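Local coordinates for hypothetical membrane protein (Corynebacterium glutamicum, PDB 6JS9), which binds heme through its N-terminal domain and probably passes it on within the corynebacterial heme uptake machinery, at residues I34-G37 against D38-D42. Numbering follows the deposited sequence.
Sequences ITLG and DGASD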
ATOM      1  N   ILE A  34      -9.078  -7.711  -8.670  1.00 32.72           N
ATOM      2  CA  ILE A  34      -8.003  -6.766  -8.364  1.00 34.85           C
ATOM      3  C   ILE A  34      -7.443  -6.261  -9.689  1.00 32.34           C
ATOM      4  O   ILE A  34      -7.133  -7.062 -10.579  1.00 36.02           O
ATOM      5  CB  ILE A  34      -6.885  -7.408  -7.519  1.00 29.70           C
ATOM      6  CG1 ILE A  34      -7.436  -8.040  -6.238  1.00 32.12           C
ATOM      7  CG2 ILE A  34      -5.793  -6.360  -7.162  1.00 29.38           C
ATOM      8  CD1 ILE A  34      -6.348  -8.703  -5.384  1.00 31.37           C
ATOM      9  N   THR A  35      -7.315  -4.941  -9.824  1.00 32.86           N
ATOM     10  CA  THR A  35      -6.790  -4.343 -11.048  1.00 37.43           C
ATOM     11  C   THR A  35      -5.683  -3.355 -10.706  1.00 38.75           C
ATOM     12  O   THR A  35      -5.882  -2.445  -9.891  1.00 35.96           O
ATOM     13  CB  THR A  35      -7.896  -3.646 -11.849  1.00 34.40           C
ATOM     14  OG1 THR A  35      -8.996  -4.549 -12.023  1.00 37.21           O
ATOM     15  CG2 THR A  35      -7.390  -3.263 -13.207  1.00 36.07           C
ATOM     16  N   LEU A  36      -4.519  -3.540 -11.320  1.00 39.58           N
ATOM     17  CA  LEU A  36      -3.383  -2.653 -11.129  1.00 35.66           C
ATOM     18  C   LEU A  36      -3.323  -1.630 -12.254  1.00 40.98           C
ATOM     19  O   LEU A  36      -3.649  -1.928 -13.406  1.00 41.16           O
ATOM     20  CB  LEU A  36      -2.084  -3.447 -11.080  1.00 37.06           C
ATOM     21  CG  LEU A  36      -2.026  -4.546 -10.030  1.00 46.44           C
ATOM     22  CD1 LEU A  36      -0.731  -5.327 -10.213  1.00 45.26           C
ATOM     23  CD2 LEU A  36      -2.129  -3.953  -8.631  1.00 41.70           C
ATOM     24  N   GLY A  37      -2.899  -0.414 -11.914  1.00 37.91           N
ATOM     25  CA  GLY A  37      -2.746   0.630 -12.905  1.00 42.68           C
ATOM     26  C   GLY A  37      -1.501   1.460 -12.661  1.00 38.14           C
ATOM     27  O   GLY A  37      -0.767   1.246 -11.693  1.00 36.55           O
ATOM     28  N   ASP A  38      -1.283   2.414 -13.567  1.00 37.04           N
ATOM     29  CA  ASP A  38      -0.256   3.449 -13.422  1.00 40.00           C
ATOM     30  C   ASP A  38       1.145   2.865 -13.227  1.00 40.03           C
ATOM     31  O   ASP A  38       1.982   3.455 -12.539  1.00 40.90           O
ATOM     32  CB  ASP A  38      -0.609   4.408 -12.275  1.00 41.34           C
ATOM     33  CG  ASP A  38      -2.006   4.990 -12.414  1.00 48.87           C
ATOM     34  OD1 ASP A  38      -2.981   4.269 -12.119  1.00 59.78           O
ATOM     35  OD2 ASP A  38      -2.147   6.152 -12.829  1.00 54.83           O
ATOM     36  N   GLY A  39       1.420   1.702 -13.819  1.00 42.18           N
ATOM     37  CA  GLY A  39       2.747   1.123 -13.806  1.00 45.97           C
ATOM     38  C   GLY A  39       2.973  -0.001 -12.809  1.00 44.88           C
ATOM     39  O   GLY A  39       4.006  -0.682 -12.902  1.00 41.17           O
ATOM     40  N   ALA A  40       2.059  -0.212 -11.860  1.00 40.92           N
ATOM     41  CA  ALA A  40       2.195  -1.323 -10.926  1.00 40.19           C
ATOM     42  C   ALA A  40       2.134  -2.661 -11.662  1.00 44.33           C
ATOM     43  O   ALA A  40       1.427  -2.816 -12.661  1.00 43.30           O
ATOM     44  CB  ALA A  40       1.102  -1.263  -9.861  1.00 36.86           C
ATOM     45  N   SER A  41       2.898  -3.634 -11.161  1.00 46.42           N
ATOM     46  CA  SER A  41       2.979  -4.972 -11.735  1.00 50.95           C
ATOM     47  C   SER A  41       2.582  -5.997 -10.684  1.00 52.59           C
ATOM     48  O   SER A  41       2.681  -5.747  -9.478  1.00 44.38           O
ATOM     49  CB  SER A  41       4.391  -5.299 -12.248  1.00 50.54           C
ATOM     50  OG  SER A  41       4.934  -4.250 -13.034  1.00 56.29           O
ATOM     51  N   ASP A  42       2.156  -7.173 -11.156  1.00 53.59           N
ATOM     52  CA  ASP A  42       1.597  -8.173 -10.250  1.00 48.76           C
ATOM     53  C   ASP A  42       2.677  -8.831  -9.399  1.00 50.60           C
ATOM     54  O   ASP A  42       2.510  -8.980  -8.183  1.00 53.63           O
ATOM     55  CB  ASP A  42       0.824  -9.220 -11.041  1.00 61.57           C
ATOM     56  CG  ASP A  42       0.047 -10.153 -10.144  1.00 57.10           C
ATOM     57  OD1 ASP A  42       0.517 -11.295  -9.927  1.00 60.38           O
ATOM     58  OD2 ASP A  42      -1.015  -9.724  -9.643  1.00 48.06           O
TER
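Ala-40 N reaches back to Gly-37 O, at 3.2 Å, and closes a type I' beta turn in which Asp-38 and Gly-39 hold the two corner positions. The N-H points almost straight at the oxygen (165°), but the nitrogen stands well above the plane of the carbonyl, 53° out of it. Both corner residues have positive phi, as this turn type requires, the second being a glycine, which adopts such angles readily.

Van der Waals contacts join Leu-36 to the chain after the turn. The apolar pair is Ala-40 CB facing Leu-36 CB at 4.1 Å, and the leucine CB also lies near Ala-40 O. Farther out, Leu-36 CD1 abuts the Ser-41–Asp-42 peptide, 3.4 Å from Ser-41 C. The leucine slants toward the chain after the turn and meets it with the end of its CD1 branch; its CG sits opposite the carbonyl carbon (chi1 -56°) and its extended chi2 carries CD1 out to that peptide.

Among polar side chains, Asp-38 turns away from this packing to another strand: its OD1 is hydrogen-bonded to Ser-71 OG, which ties the first corner of the turn to strand 63-79.

This surface turn ends strand 33-37, whose Thr-35 and Gly-37 pair through backbone bonds with His-73 and Ser-71 of the antiparallel strand 63-79. Leu-36 also touches Val-72 of that strand and Phe-47, and the chain continues through a loop to strand 48-58; the turn itself lies away from the heme site.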